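Local coordinates for lovastatin nonaketide synthase mokA (Monascus pilosus, PDB 6AD3), which carries out, as a type I polyketide synthase, the iterative nine-step polyketide assembly of lovastatin biosynthesis, the chain here being its condensation domain, at residues Arg114-Arg125 with Glu222-Asp233; Ala293-Gln301 with Glu462-Leu470. The protein carries 1 engineered substitution. All blocks are in the same frame, centred on the assembly; numbering follows the deposited sequence.

Interaction 1. Residues Arg114-Arg125 with Glu222-Asp233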
loop_
_atom_site.group_PDB
_atom_site.type_symbol
_atom_site.label_atom_id
_atom_site.label_comp_id
_atom_site.label_asym_id
_atom_site.label_seq_id
_atom_site.Cartn_x
_atom_site.Cartn_y
_atom_site.Cartn_z
ATOM N N ARG A 114 27.490 -1.485 -14.345
ATOM C CA ARG A 114 27.425 -2.226 -13.082
ATOM C C ARG A 114 26.018 -2.276 -12.528
ATOM O O ARG A 114 25.591 -3.320 -11.991
ATOM C CB ARG A 114 28.374 -1.665 -12.049
ATOM C CG ARG A 114 29.827 -1.945 -12.384
ATOM C CD ARG A 114 30.769 -1.178 -11.487
ATOM N NE ARG A 114 30.624 -1.568 -10.106
ATOM C CZ ARG A 114 31.116 -0.890 -9.077
ATOM N NH1 ARG A 114 31.723 0.270 -9.265
ATOM N NH2 ARG A 114 30.957 -1.357 -7.849
ATOM N N LEU A 115 25.318 -1.145 -12.587
ATOM C CA LEU A 115 23.936 -1.096 -12.122
ATOM C C LEU A 115 23.048 -2.008 -12.968
ATOM O O LEU A 115 22.255 -2.771 -12.431
ATOM C CB LEU A 115 23.404 0.314 -12.146
ATOM C CG LEU A 115 21.915 0.452 -11.811
ATOM C CD1 LEU A 115 21.731 0.127 -10.351
ATOM C CD2 LEU A 115 21.372 1.850 -12.123
ATOM N N SER A 116 23.185 -1.943 -14.291
ATOM C CA SER A 116 22.331 -2.731 -15.128
ATOM C C SER A 116 22.605 -4.249 -14.940
ATOM O O SER A 116 21.673 -5.025 -14.843
ATOM C CB SER A 116 22.362 -2.266 -16.582
ATOM O OG SER A 116 23.586 -2.567 -17.138
ATOM N N LYS A 117 23.853 -4.623 -14.691
ATOM C CA LYS A 117 24.182 -5.992 -14.395
ATOM C C LYS A 117 23.566 -6.441 -13.061
ATOM O O LYS A 117 23.055 -7.577 -12.929
ATOM C CB LYS A 117 25.688 -6.163 -14.315
ATOM C CG LYS A 117 26.097 -7.593 -14.011
ATOM C CD LYS A 117 27.527 -7.859 -14.469
ATOM C CE LYS A 117 28.497 -7.776 -13.315
ATOM N NZ LYS A 117 28.850 -9.142 -12.850
ATOM N N ALA A 118 23.607 -5.548 -12.082
ATOM C CA ALA A 118 22.993 -5.832 -10.795
ATOM C C ALA A 118 21.512 -6.075 -10.939
ATOM O O ALA A 118 20.977 -7.061 -10.408
ATOM C CB ALA A 118 23.255 -4.702 -9.808
ATOM N N LEU A 119 20.831 -5.175 -11.629
ATOM C CA LEU A 119 19.390 -5.280 -11.746
ATOM C C LEU A 119 18.995 -6.481 -12.608
ATOM O O LEU A 119 18.058 -7.188 -12.282
ATOM C CB LEU A 119 18.780 -3.985 -12.306
ATOM C CG LEU A 119 18.896 -2.751 -11.383
ATOM C CD1 LEU A 119 18.664 -1.446 -12.109
ATOM C CD2 LEU A 119 17.922 -2.911 -10.215
ATOM N N ARG A 120 19.791 -6.806 -13.628
ATOM C CA ARG A 120 19.528 -8.028 -14.388
ATOM C C ARG A 120 19.599 -9.300 -13.521
ATOM O O ARG A 120 18.827 -10.238 -13.710
ATOM C CB ARG A 120 20.455 -8.125 -15.632
ATOM C CG ARG A 120 20.026 -7.186 -16.746
ATOM C CD ARG A 120 20.771 -7.469 -18.061
ATOM N NE ARG A 120 22.210 -7.638 -17.883
ATOM C CZ ARG A 120 23.103 -6.653 -17.948
ATOM N NH1 ARG A 120 22.732 -5.431 -18.305
ATOM N NH2 ARG A 120 24.386 -6.915 -17.756
ATOM N N ALA A 121 20.491 -9.295 -12.536
ATOM C CA ALA A 121 20.664 -10.429 -11.643
ATOM C C ALA A 121 19.507 -10.546 -10.674
ATOM O O ALA A 121 19.051 -11.661 -10.408
ATOM C CB ALA A 121 21.988 -10.333 -10.891
ATOM N N VAL A 122 18.928 -9.405 -10.287
ATOM C CA VAL A 122 17.716 -9.399 -9.458
ATOM C C VAL A 122 16.560 -9.988 -10.243
ATOM O O VAL A 122 15.844 -10.874 -9.730
ATOM C CB VAL A 122 17.339 -7.978 -8.967
ATOM C CG1 VAL A 122 16.012 -7.988 -8.258
ATOM C CG2 VAL A 122 18.415 -7.405 -8.058
ATOM N N LEU A 123 16.444 -9.601 -11.520
ATOM C CA LEU A 123 15.412 -10.164 -12.387
ATOM C C LEU A 123 15.533 -11.691 -12.536
ATOM O O LEU A 123 14.540 -12.400 -12.548
ATOM C CB LEU A 123 15.435 -9.479 -13.744
ATOM C CG LEU A 123 15.002 -8.023 -13.832
ATOM C CD1 LEU A 123 15.066 -7.553 -15.281
ATOM C CD2 LEU A 123 13.600 -7.769 -13.287
ATOM N N ARG A 124 16.754 -12.177 -12.736
ATOM C CA ARG A 124 17.019 -13.598 -12.851
ATOM C C ARG A 124 16.771 -14.382 -11.561
ATOM O O ARG A 124 16.266 -15.524 -11.612
ATOM C CB ARG A 124 18.465 -13.809 -13.276
ATOM C CG ARG A 124 18.929 -15.229 -13.247
ATOM C CD ARG A 124 20.207 -15.365 -14.084
ATOM N NE ARG A 124 21.159 -14.279 -13.805
ATOM C CZ ARG A 124 21.378 -13.212 -14.592
ATOM N NH1 ARG A 124 20.744 -13.061 -15.759
ATOM N NH2 ARG A 124 22.244 -12.292 -14.201
ATOM N N ARG A 125 17.117 -13.794 -10.413
ATOM C CA ARG A 125 17.000 -14.492 -9.123
ATOM C C ARG A 125 15.597 -14.897 -8.778
ATOM O O ARG A 125 15.388 -15.921 -8.084
ATOM C CB ARG A 125 17.560 -13.608 -7.969
ATOM C CG ARG A 125 19.041 -13.854 -7.713
ATOM C CD ARG A 125 19.644 -12.750 -6.858
ATOM N NE ARG A 125 18.988 -12.672 -5.559
ATOM C CZ ARG A 125 19.189 -13.534 -4.568
ATOM N NH1 ARG A 125 20.122 -14.504 -4.680
ATOM N NH2 ARG A 125 18.595 -13.332 -3.431
ATOM N N GLU A 222 18.886 -5.462 -2.693
ATOM C CA GLU A 222 19.599 -6.465 -3.472
ATOM C C GLU A 222 20.482 -5.831 -4.522
ATOM O O GLU A 222 21.645 -6.216 -4.671
ATOM C CB GLU A 222 18.645 -7.479 -4.094
ATOM C CG GLU A 222 18.042 -8.455 -3.069
ATOM C CD GLU A 222 17.460 -9.737 -3.695
ATOM O OE1 GLU A 222 17.041 -10.596 -2.915
ATOM O OE2 GLU A 222 17.558 -9.949 -4.914
ATOM N N ALA A 223 19.962 -4.821 -5.204
ATOM C CA ALA A 223 20.702 -4.154 -6.265
ATOM C C ALA A 223 21.934 -3.407 -5.725
ATOM O O ALA A 223 23.022 -3.524 -6.289
ATOM C CB ALA A 223 19.796 -3.186 -7.004
ATOM N N SER A 224 21.778 -2.789 -4.565
ATOM C CA SER A 224 22.873 -2.107 -3.889
ATOM C C SER A 224 23.977 -3.093 -3.531
ATOM O O SER A 224 25.180 -2.816 -3.758
ATOM C CB SER A 224 22.367 -1.437 -2.608
ATOM O OG SER A 224 23.437 -0.800 -1.893
ATOM N N GLN A 225 23.590 -4.181 -2.874
ATOM C CA GLN A 225 24.578 -5.171 -2.447
ATOM C C GLN A 225 25.296 -5.746 -3.654
ATOM O O GLN A 225 26.518 -5.872 -3.654
ATOM C CB GLN A 225 23.919 -6.282 -1.656
ATOM C CG GLN A 225 23.546 -5.884 -0.261
ATOM C CD GLN A 225 22.913 -6.998 0.466
ATOM O OE1 GLN A 225 23.582 -7.736 1.205
ATOM N NE2 GLN A 225 21.638 -7.201 0.204
ATOM N N LEU A 226 24.541 -6.092 -4.705
ATOM C CA LEU A 226 25.156 -6.694 -5.896
ATOM C C LEU A 226 26.098 -5.721 -6.577
ATOM O O LEU A 226 27.243 -6.055 -6.880
ATOM C CB LEU A 226 24.111 -7.143 -6.888
ATOM C CG LEU A 226 23.378 -8.430 -6.521
ATOM C CD1 LEU A 226 22.096 -8.558 -7.291
ATOM C CD2 LEU A 226 24.242 -9.670 -6.702
ATOM N N TYR A 227 25.663 -4.477 -6.692
ATOM C CA TYR A 227 26.513 -3.428 -7.230
ATOM C C TYR A 227 27.813 -3.325 -6.431
ATOM O O TYR A 227 28.889 -3.124 -6.998
ATOM C CB TYR A 227 25.771 -2.102 -7.211
ATOM C CG TYR A 227 26.537 -0.928 -7.794
ATOM C CD1 TYR A 227 27.457 -0.224 -7.040
ATOM C CD2 TYR A 227 26.272 -0.488 -9.068
ATOM C CE1 TYR A 227 28.134 0.878 -7.573
ATOM C CE2 TYR A 227 26.931 0.591 -9.614
ATOM C CZ TYR A 227 27.834 1.301 -8.857
ATOM O OH TYR A 227 28.496 2.391 -9.421
ATOM N N GLY A 228 27.703 -3.431 -5.123
ATOM C CA GLY A 228 28.871 -3.356 -4.244
ATOM C C GLY A 228 29.660 -4.647 -4.131
ATOM O O GLY A 228 30.501 -4.759 -3.282
ATOM N N GLY A 229 29.360 -5.620 -4.977
ATOM C CA GLY A 229 30.127 -6.865 -5.047
ATOM C C GLY A 229 29.808 -7.911 -3.967
ATOM O O GLY A 229 30.582 -8.826 -3.761
ATOM N N VAL A 230 28.689 -7.770 -3.262
ATOM C CA VAL A 230 28.240 -8.829 -2.353
ATOM C C VAL A 230 27.751 -10.032 -3.124
ATOM O O VAL A 230 27.138 -9.890 -4.186
ATOM C CB VAL A 230 27.117 -8.347 -1.438
ATOM C CG1 VAL A 230 26.514 -9.530 -0.672
ATOM C CG2 VAL A 230 27.653 -7.297 -0.491
ATOM N N THR A 231 27.966 -11.216 -2.556
ATOM C CA THR A 231 27.376 -12.438 -3.071
ATOM C C THR A 231 26.146 -12.755 -2.232
ATOM O O THR A 231 26.233 -12.913 -1.016
ATOM C CB THR A 231 28.355 -13.644 -2.989
ATOM O OG1 THR A 231 29.582 -13.335 -3.682
ATOM C CG2 THR A 231 27.720 -14.892 -3.620
ATOM N N LEU A 232 24.983 -12.639 -2.833
ATOM C CA LEU A 232 23.765 -12.918 -2.112
ATOM C C LEU A 232 23.702 -14.424 -1.848
ATOM O O LEU A 232 24.392 -15.208 -2.499
ATOM C CB LEU A 232 22.535 -12.441 -2.918
ATOM C CG LEU A 232 22.506 -10.938 -3.256
ATOM C CD1 LEU A 232 21.306 -10.576 -4.139
ATOM C CD2 LEU A 232 22.497 -10.114 -1.963
ATOM N N ASP A 233 22.880 -14.812 -0.884
ATOM C CA ASP A 233 22.606 -16.209 -0.621
ATOM C C ASP A 233 22.046 -16.867 -1.870
ATOM O O ASP A 233 21.161 -16.307 -2.530
ATOM C CB ASP A 233 21.576 -16.333 0.501
ATOM C CG ASP A 233 22.175 -16.174 1.862
ATOM O OD1 ASP A 233 23.414 -16.256 1.988
ATOM O OD2 ASP A 233 21.412 -15.885 2.797
#
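E222 meets R125 at the C-terminal end of 114-125. E222 reaches out with its chain extended beyond CG, and its CB rests on V122 CG2. R125 NH2 donates to E222 OE1 (3.2 Å), in the guanidinium plane but from above the carboxylate plane, since the two flat groups stand 64° apart. NE completes the salt bridge through OE2, although the position of that oxygen is less certain. The next residue, A223, lies nearest A118, their CA atoms 5.3 Å apart, and A223 CB lies against L119 CD2 (3.7 Å). These small residues allow the short helical segments to approach to 8.5 Å between axes. L226 continues the apolar seam, its CD1 touching A121 CB and V122 CG2; the same methyl lies against the carbonyl oxygen A118 O (3.6 Å).

Y227 has CG anti to its backbone N (chi1 -178°), which carries the ring out beside the start of 114-125. There the R114 guanidinium lies flat on one ring face as a cation-pi stack (R114 CZ to the Y227 ring centroid 4.1 Å), while L115 N sits at the ring edge. Bent at chi3, R114 also directs NH2 to Y227 O (2.9 Å), so one side chain holds both the ring and the carbonyl at the helix end; Y227 OH is bonded to D111 N. G229 then closes the helix with a Schellman motif. The loop turns back to R125, where L232 CD1 covers one face of the guanidinium and D233 O, in the guanidinium plane, accepts from R125 NH1 (3.0 Å). Helix 112-125 also packs on strands 157-161 and 188-195. The whole is a helix pair of the N-terminal lobe of a condensation domain, with 126° between the N-to-C directions of the short segments and apolar packing between two arginine-held ends.

Interaction 2. Residues Ala293-Gln301 with Glu462-Leu470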
loop_
_atom_site.group_PDB
_atom_site.type_symbol
_atom_site.label_atom_id
_atom_site.label_comp_id
_atom_site.label_asym_id
_atom_site.label_seq_id
_atom_site.Cartn_x
_atom_site.Cartn_y
_atom_site.Cartn_z
ATOM N N ALA A 293 -24.399 13.605 -4.893
ATOM C CA ALA A 293 -24.213 12.218 -5.223
ATOM C C ALA A 293 -22.721 12.007 -5.413
ATOM O O ALA A 293 -22.025 12.906 -5.860
ATOM C CB ALA A 293 -24.964 11.880 -6.502
ATOM N N ARG A 294 -22.252 10.816 -5.080
ATOM C CA ARG A 294 -20.921 10.388 -5.423
ATOM C C ARG A 294 -20.775 10.305 -6.943
ATOM O O ARG A 294 -21.615 9.719 -7.606
ATOM C CB ARG A 294 -20.637 9.012 -4.772
ATOM C CG ARG A 294 -20.826 9.011 -3.252
ATOM C CD ARG A 294 -20.646 7.612 -2.646
ATOM N NE ARG A 294 -19.326 7.067 -2.912
ATOM C CZ ARG A 294 -18.337 7.040 -2.035
ATOM N NH1 ARG A 294 -18.491 7.534 -0.839
ATOM N NH2 ARG A 294 -17.167 6.570 -2.384
ATOM N N GLN A 295 -19.793 11.014 -7.487
ATOM C CA GLN A 295 -19.654 11.175 -8.933
ATOM C C GLN A 295 -18.614 10.187 -9.496
ATOM O O GLN A 295 -17.437 10.383 -9.265
ATOM C CB GLN A 295 -19.193 12.620 -9.231
ATOM C CG GLN A 295 -19.870 13.276 -10.411
ATOM C CD GLN A 295 -21.373 13.338 -10.259
ATOM O OE1 GLN A 295 -21.892 13.638 -9.179
ATOM N NE2 GLN A 295 -22.083 12.985 -11.320
ATOM N N PRO A 296 -19.048 9.207 -10.335
ATOM C CA PRO A 296 -18.138 8.171 -10.842
ATOM C C PRO A 296 -16.899 8.769 -11.485
ATOM O O PRO A 296 -16.985 9.753 -12.215
ATOM C CB PRO A 296 -18.998 7.410 -11.846
ATOM C CG PRO A 296 -20.388 7.565 -11.311
ATOM C CD PRO A 296 -20.432 8.967 -10.779
ATOM N N ASN A 297 -15.742 8.346 -11.001
ATOM C CA ASN A 297 -14.470 8.930 -11.411
ATOM C C ASN A 297 -13.335 7.891 -11.509
ATOM O O ASN A 297 -12.183 8.262 -11.456
ATOM C CB ASN A 297 -14.036 10.009 -10.394
ATOM C CG ASN A 297 -14.376 11.425 -10.837
ATOM O OD1 ASN A 297 -15.495 11.913 -10.620
ATOM N ND2 ASN A 297 -13.375 12.134 -11.354
ATOM N N SER A 298 -13.667 6.613 -11.694
ATOM C CA SER A 298 -12.651 5.560 -11.780
ATOM C C SER A 298 -11.639 5.683 -10.617
ATOM O O SER A 298 -10.475 5.341 -10.773
ATOM C CB SER A 298 -11.957 5.581 -13.139
ATOM O OG SER A 298 -12.905 5.241 -14.142
ATOM N N TRP A 299 -12.174 5.988 -9.432
ATOM C CA TRP A 299 -11.408 6.005 -8.175
ATOM C C TRP A 299 -10.252 6.988 -8.253
ATOM O O TRP A 299 -9.333 6.932 -7.424
ATOM C CB TRP A 299 -10.861 4.619 -7.855
ATOM C CG TRP A 299 -11.861 3.601 -7.594
ATOM C CD1 TRP A 299 -13.201 3.781 -7.376
ATOM C CD2 TRP A 299 -11.621 2.209 -7.484
ATOM N NE1 TRP A 299 -13.824 2.562 -7.277
ATOM C CE2 TRP A 299 -12.860 1.580 -7.358
ATOM C CE3 TRP A 299 -10.454 1.419 -7.531
ATOM C CZ2 TRP A 299 -12.977 0.207 -7.222
ATOM C CZ3 TRP A 299 -10.569 0.068 -7.417
ATOM C CH2 TRP A 299 -11.827 -0.536 -7.287
ATOM N N LYS A 300 -10.414 8.047 -9.040
ATOM C CA LYS A 300 -9.437 9.110 -9.026
ATOM C C LYS A 300 -9.376 9.767 -7.657
ATOM O O LYS A 300 -10.419 9.957 -7.018
ATOM C CB LYS A 300 -9.768 10.178 -10.090
ATOM C CG LYS A 300 -8.762 11.316 -10.090
ATOM C CD LYS A 300 -8.988 12.261 -11.246
ATOM C CE LYS A 300 -10.148 13.204 -10.974
ATOM N NZ LYS A 300 -9.718 14.633 -10.920
ATOM N N GLN A 301 -8.156 10.047 -7.178
ATOM C CA GLN A 301 -7.944 10.621 -5.845
ATOM C C GLN A 301 -7.242 11.963 -5.904
ATOM O O GLN A 301 -6.443 12.227 -6.825
ATOM C CB GLN A 301 -7.130 9.664 -4.928
ATOM C CG GLN A 301 -7.865 8.363 -4.610
ATOM C CD GLN A 301 -6.960 7.240 -4.096
ATOM O OE1 GLN A 301 -7.085 6.784 -2.915
ATOM N NE2 GLN A 301 -5.969 6.902 -4.884
ATOM N N GLU A 462 -1.142 2.504 -7.025
ATOM C CA GLU A 462 -2.410 2.257 -7.677
ATOM C C GLU A 462 -3.520 3.010 -6.997
ATOM O O GLU A 462 -3.500 3.190 -5.790
ATOM C CB GLU A 462 -2.755 0.758 -7.660
ATOM C CG GLU A 462 -2.906 0.184 -6.245
ATOM C CD GLU A 462 -3.398 -1.245 -6.212
ATOM O OE1 GLU A 462 -3.652 -1.812 -7.293
ATOM O OE2 GLU A 462 -3.417 -1.839 -5.110
ATOM N N ARG A 463 -4.559 3.324 -7.769
ATOM C CA ARG A 463 -5.808 3.818 -7.190
ATOM C C ARG A 463 -6.474 2.704 -6.413
ATOM O O ARG A 463 -6.213 1.522 -6.658
ATOM C CB ARG A 463 -6.764 4.305 -8.278
ATOM C CG ARG A 463 -6.246 5.512 -9.034
ATOM C CD ARG A 463 -7.304 6.048 -10.000
ATOM N NE ARG A 463 -6.770 7.093 -10.868
ATOM C CZ ARG A 463 -7.436 7.614 -11.905
ATOM N NH1 ARG A 463 -8.703 7.261 -12.161
ATOM N NH2 ARG A 463 -6.885 8.586 -12.611
ATOM N N THR A 464 -7.263 3.116 -5.421
ATOM C CA THR A 464 -8.043 2.212 -4.600
ATOM C C THR A 464 -9.424 2.839 -4.407
ATOM O O THR A 464 -9.610 4.017 -4.704
ATOM C CB THR A 464 -7.379 1.961 -3.229
ATOM O OG1 THR A 464 -7.496 3.123 -2.420
ATOM C CG2 THR A 464 -5.942 1.622 -3.368
ATOM N N PRO A 465 -10.395 2.056 -3.924
ATOM C CA PRO A 465 -11.759 2.558 -3.848
ATOM C C PRO A 465 -12.049 3.368 -2.593
ATOM O O PRO A 465 -13.177 3.870 -2.425
ATOM C CB PRO A 465 -12.598 1.278 -3.838
ATOM C CG PRO A 465 -11.713 0.293 -3.211
ATOM C CD PRO A 465 -10.356 0.602 -3.765
ATOM N N TYR A 466 -11.085 3.449 -1.686
ATOM C CA TYR A 466 -11.362 3.960 -0.339
ATOM C C TYR A 466 -11.583 5.491 -0.301
ATOM O O TYR A 466 -10.833 6.248 -0.913
ATOM C CB TYR A 466 -10.225 3.525 0.602
ATOM C CG TYR A 466 -10.096 2.035 0.635
ATOM C CD1 TYR A 466 -11.073 1.242 1.238
ATOM C CD2 TYR A 466 -9.085 1.387 -0.062
ATOM C CE1 TYR A 466 -11.054 -0.139 1.138
ATOM C CE2 TYR A 466 -9.044 0.002 -0.129
ATOM C CZ TYR A 466 -10.059 -0.754 0.442
ATOM O OH TYR A 466 -10.062 -2.109 0.341
ATOM N N ASP A 467 -12.560 5.932 0.504
ATOM C CA ASP A 467 -12.901 7.358 0.603
ATOM C C ASP A 467 -11.702 8.163 1.086
ATOM O O ASP A 467 -11.453 9.250 0.583
ATOM C CB ASP A 467 -14.070 7.591 1.557
ATOM C CG ASP A 467 -15.423 7.200 0.970
ATOM O OD1 ASP A 467 -15.495 6.484 -0.037
ATOM O OD2 ASP A 467 -16.427 7.662 1.526
ATOM N N VAL A 468 -11.009 7.655 2.105
ATOM C CA VAL A 468 -9.908 8.362 2.729
ATOM C C VAL A 468 -8.788 7.380 3.051
ATOM O O VAL A 468 -9.023 6.274 3.531
ATOM C CB VAL A 468 -10.360 9.111 4.018
ATOM C CG1 VAL A 468 -11.063 8.192 4.940
ATOM C CG2 VAL A 468 -9.184 9.807 4.709
ATOM N N VAL A 469 -7.598 7.750 2.635
ATOM C CA VAL A 469 -6.422 6.946 2.842
ATOM C C VAL A 469 -5.355 7.848 3.429
ATOM O O VAL A 469 -4.999 8.893 2.832
ATOM C CB VAL A 469 -5.927 6.303 1.564
ATOM C CG1 VAL A 469 -4.673 5.448 1.844
ATOM C CG2 VAL A 469 -7.014 5.459 0.887
ATOM N N LEU A 470 -4.777 7.410 4.540
ATOM C CA LEU A 470 -3.626 8.055 5.141
ATOM C C LEU A 470 -2.441 7.083 5.046
ATOM O O LEU A 470 -2.496 5.965 5.600
ATOM C CB LEU A 470 -3.897 8.399 6.612
ATOM C CG LEU A 470 -2.683 8.823 7.443
ATOM C CD1 LEU A 470 -2.037 10.042 6.847
ATOM C CD2 LEU A 470 -3.078 9.122 8.880
HETATM O O HOH W 1 -15.458 4.564 -4.052
HETATM O O HOH W 2 -10.020 8.949 -14.105
HETATM O O HOH W 3 -5.133 4.549 -2.023
HETATM O O HOH W 4 -3.821 5.402 -4.303
HETATM O O HOH W 5 -8.933 8.131 -1.139
#
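W299 and P465 form the compact centre of this contact. P465 lies over one face of the W299 indole, its CB above the six-membered ring in a CH-pi contact (3.7 Å to the centroid, 19° off the normal), and T464 O touches W299 CB. W299 occupies a type I' turn from N297 to K300, and the turn presents S298 O to R463. R463 NH1 donates to S298 O (3.0 Å); the oxygen lies in the guanidinium plane, yet the donor comes from above the carbonyl plane. With the R463 chain extended from CG to NE, its guanidinium lies over K300 CA. The second tight point is R294, bent at chi3 so that it meets D467 end-on: R294 NH2 takes D467 OD1 (2.9 Å) and R294 NH1 takes D467 OD2 (3.1 Å), both on the syn side. R294 NE is held by A427 O.

Q301 marks the looser, wetter side. Q301 OE1 stays 3.7 Å from T464 OG1, and a water joins the two; another water accepts from Q301 NE2 and donates to E462 O. Beside the turn a further water accepts from R463 NH1.

The contact lies at one end of the six-stranded sheet of the C-terminal lobe. Segment 293-301 leads into the edge strand 301-307, while the loop from E462 to D467 runs into strand 468-473; strand 481-487 lies between these two strands, and Q301 and W299 both touch Q487. Beyond, V468 packs on helix 327-343, and the Y466 ring meets F433.

After strand 72-77, helix 80-91 and strand 100-107 the chain enters helix 112-125, then crosses the strands of the N-terminal lobe to helix 213-227, where interaction 1 closes a loop of 96 residues. Only afterwards does interaction 2 open, at 293-301; it closes at 462-470, with 160 residues between its segments, after most of the C-terminal lobe and strand 453-460, which returns to the N-terminal lobe as the edge of its five-stranded sheet. Interactions 1 and 2 are therefore in series, neither nesting nor crossing, on opposite sides of the chain's centre. Interaction 1 joins helices on the outside of one lobe, whereas interaction 2 ties the entry to strand 301-307 to the return from that inter-lobe strand.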